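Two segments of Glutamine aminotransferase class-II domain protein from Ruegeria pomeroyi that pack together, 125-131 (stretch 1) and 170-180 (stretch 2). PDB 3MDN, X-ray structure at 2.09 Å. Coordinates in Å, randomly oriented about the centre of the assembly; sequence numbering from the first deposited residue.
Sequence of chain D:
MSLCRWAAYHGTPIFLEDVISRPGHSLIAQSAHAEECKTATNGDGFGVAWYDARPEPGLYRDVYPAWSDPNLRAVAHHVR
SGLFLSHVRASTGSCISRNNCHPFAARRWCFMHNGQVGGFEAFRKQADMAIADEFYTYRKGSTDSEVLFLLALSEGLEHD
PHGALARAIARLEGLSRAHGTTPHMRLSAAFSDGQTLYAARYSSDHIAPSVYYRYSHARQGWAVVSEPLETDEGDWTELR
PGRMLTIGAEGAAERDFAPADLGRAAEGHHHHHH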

# COMPACT_ATOMS: atom_id res chain seq x y z
N LYS D 125 6.47 21.97 17.88
CA LYS D 125 7.75 21.80 18.57
C LYS D 125 7.58 21.81 20.10
O LYS D 125 8.05 20.88 20.77
N GLN D 126 6.90 22.82 20.63
CA GLN D 126 6.65 22.93 22.06
C GLN D 126 5.79 21.79 22.58
O GLN D 126 6.01 21.29 23.70
N ALA D 127 4.81 21.34 21.79
CA ALA D 127 4.04 20.19 22.20
C ALA D 127 4.93 18.96 22.29
O ALA D 127 4.81 18.17 23.23
N ASP D 128 5.82 18.79 21.31
CA ASP D 128 6.76 17.67 21.31
C ASP D 128 7.69 17.73 22.53
O ASP D 128 7.95 16.71 23.16
N MSE D 129 8.19 18.94 22.82
CA MSE D 129 9.15 19.20 23.90
C MSE D 129 8.57 18.82 25.26
O MSE D 129 9.31 18.44 26.17
N ALA D 130 7.25 18.91 25.38
CA ALA D 130 6.54 18.56 26.61
C ALA D 130 6.43 17.07 26.86
O ALA D 130 6.07 16.68 27.95
N ILE D 131 6.70 16.23 25.87
CA ILE D 131 6.65 14.80 26.11
C ILE D 131 7.86 14.35 26.96
O ILE D 131 8.99 14.70 26.62
N ALA D 170 -5.14 19.97 29.69
CA ALA D 170 -4.84 21.33 30.20
C ALA D 170 -3.60 21.90 29.53
O ALA D 170 -3.59 23.04 29.05
N ARG D 171 -2.54 21.10 29.51
CA ARG D 171 -1.28 21.53 28.91
C ARG D 171 -1.43 21.89 27.42
O ARG D 171 -0.98 22.95 26.97
N LEU D 172 -2.10 21.02 26.66
CA LEU D 172 -2.23 21.31 25.22
C LEU D 172 -3.19 22.46 24.94
O LEU D 172 -2.98 23.25 24.01
N GLU D 173 -4.23 22.56 25.76
CA GLU D 173 -5.15 23.66 25.60
C GLU D 173 -4.48 24.99 25.91
O GLU D 173 -4.72 25.99 25.22
N GLY D 174 -3.63 25.00 26.94
CA GLY D 174 -2.83 26.20 27.25
C GLY D 174 -1.89 26.61 26.12
O GLY D 174 -1.76 27.80 25.79
N LEU D 175 -1.24 25.62 25.49
CA LEU D 175 -0.35 25.97 24.38
C LEU D 175 -1.18 26.51 23.21
O LEU D 175 -0.74 27.41 22.50
N SER D 176 -2.39 25.96 23.03
CA SER D 176 -3.27 26.46 21.97
C SER D 176 -3.69 27.90 22.27
O SER D 176 -3.59 28.77 21.41
N ARG D 177 -4.15 28.16 23.48
CA ARG D 177 -4.48 29.54 23.87
C ARG D 177 -3.31 30.49 23.67
O ARG D 177 -3.51 31.62 23.26
N ALA D 178 -2.09 30.01 23.93
CA ALA D 178 -0.87 30.83 23.76
C ALA D 178 -0.44 31.05 22.31
O ALA D 178 -0.05 32.16 21.93
N HIS D 179 -0.46 29.98 21.51
CA HIS D 179 0.17 30.02 20.19
C HIS D 179 -0.75 29.67 19.02
O HIS D 179 -0.36 29.81 17.86
N GLY D 180 -1.95 29.19 19.33
CA GLY D 180 -2.79 28.53 18.34
C GLY D 180 -4.03 29.34 17.99
O GLY D 180 -3.97 30.56 17.91

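The two helices run nearly antiparallel, their N-to-C directions 156° apart and their axes 10.7 Å apart at closest approach, and the contact between them is made by side-chain packing without a hydrogen bond across it. Along stretch 2, Ala170 lies out of reach, and Arg171 is the first residue to engage. Its CA-to-CB bond points toward stretch 1, and with chi1 to chi3 all between wells the chain carries its guanidinium to Ala130, where NH2 lies 3.7 Å from Ala130 O and 3.9 Å from Ala130 CB; NH1 is hydrogen-bonded elsewhere in the structure. Leu172 starts sideways, but its m,t rotamer brings CD2 to 3.9 Å from Ala127 CB, an apolar contact at the point where the backbones come closest, with the two CA atoms 7.0 Å apart. Glu173 makes no contact with stretch 1; it forms a salt bridge with Arg177 within stretch 2. Leu175, also m,t and directed toward stretch 1, spreads its methyls over two residues: CD1 lies 4.1 Å from Ala127 CA and CD2 4.0 Å from Gln126 CB. At the helix end, His179 (chi1 m) points toward stretch 1, and Gln126 OE1 sits over one face of its ring, 3.8 Å from His179 NE2.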

# COMPACT_ATOMS: atom_id res chain seq x y z
CB LYS D 125 8.76 22.86 18.13
CG LYS D 125 10.13 22.68 18.74
CD LYS D 125 11.16 23.54 18.02
CE LYS D 125 12.54 23.32 18.58
NZ LYS D 125 13.45 24.33 18.06
CB GLN D 126 5.98 24.27 22.40
CG GLN D 126 6.82 25.51 22.07
CD GLN D 126 6.39 26.16 20.77
OE1 GLN D 126 6.04 27.34 20.74
NE2 GLN D 126 6.40 25.39 19.68
CB ALA D 127 2.86 19.95 21.28
CB ASP D 128 7.60 17.66 20.02
CG ASP D 128 6.87 17.04 18.83
OD1 ASP D 128 5.78 16.49 19.04
OD2 ASP D 128 7.38 17.13 17.69
CB MSE D 129 9.52 20.68 23.89
CG MSE D 129 10.75 21.11 24.74
SE MSE D 129 10.62 23.04 25.17
CE MSE D 129 8.88 23.03 26.13
CB ALA D 130 5.15 19.16 26.61
CB ILE D 131 6.60 14.01 24.75
CG1 ILE D 131 5.32 14.34 23.98
CG2 ILE D 131 6.70 12.51 25.01
CD1 ILE D 131 5.41 14.01 22.45
CB ALA D 170 -4.66 21.31 31.75
CB ARG D 171 -0.24 20.44 29.09
CG ARG D 171 0.61 20.66 30.30
CD ARG D 171 1.89 21.47 29.89
NE ARG D 171 3.12 20.69 29.89
CZ ARG D 171 3.23 19.47 30.42
NH1 ARG D 171 2.18 18.90 30.98
NH2 ARG D 171 4.39 18.84 30.40
CB LEU D 172 -2.67 20.06 24.45
CG LEU D 172 -1.59 19.04 24.10
CD1 LEU D 172 -2.22 17.80 23.49
CD2 LEU D 172 -0.58 19.63 23.16
CB GLU D 173 -6.42 23.46 26.46
CG GLU D 173 -7.47 24.51 26.23
CD GLU D 173 -8.71 24.37 27.12
OE1 GLU D 173 -9.28 23.27 27.24
OE2 GLU D 173 -9.14 25.41 27.66
CB LEU D 175 0.46 24.76 23.93
CG LEU D 175 1.64 24.38 24.83
CD1 LEU D 175 2.06 22.89 24.60
CD2 LEU D 175 2.79 25.34 24.59
CB SER D 176 -4.48 25.55 21.77
OG SER D 176 -5.34 26.11 20.80
CB ARG D 177 -4.95 29.64 25.32
CG ARG D 177 -6.31 29.04 25.54
CD ARG D 177 -7.25 29.96 26.32
NE ARG D 177 -8.56 29.30 26.38
CZ ARG D 177 -8.76 28.21 27.10
NH1 ARG D 177 -7.74 27.72 27.82
NH2 ARG D 177 -9.94 27.62 27.11
CB ALA D 178 0.30 30.21 24.53
CB HIS D 179 1.40 29.09 20.14
CG HIS D 179 2.30 29.18 21.35
ND1 HIS D 179 3.07 30.28 21.62
CD2 HIS D 179 2.55 28.28 22.34
CE1 HIS D 179 3.78 30.06 22.72
NE2 HIS D 179 3.48 28.86 23.17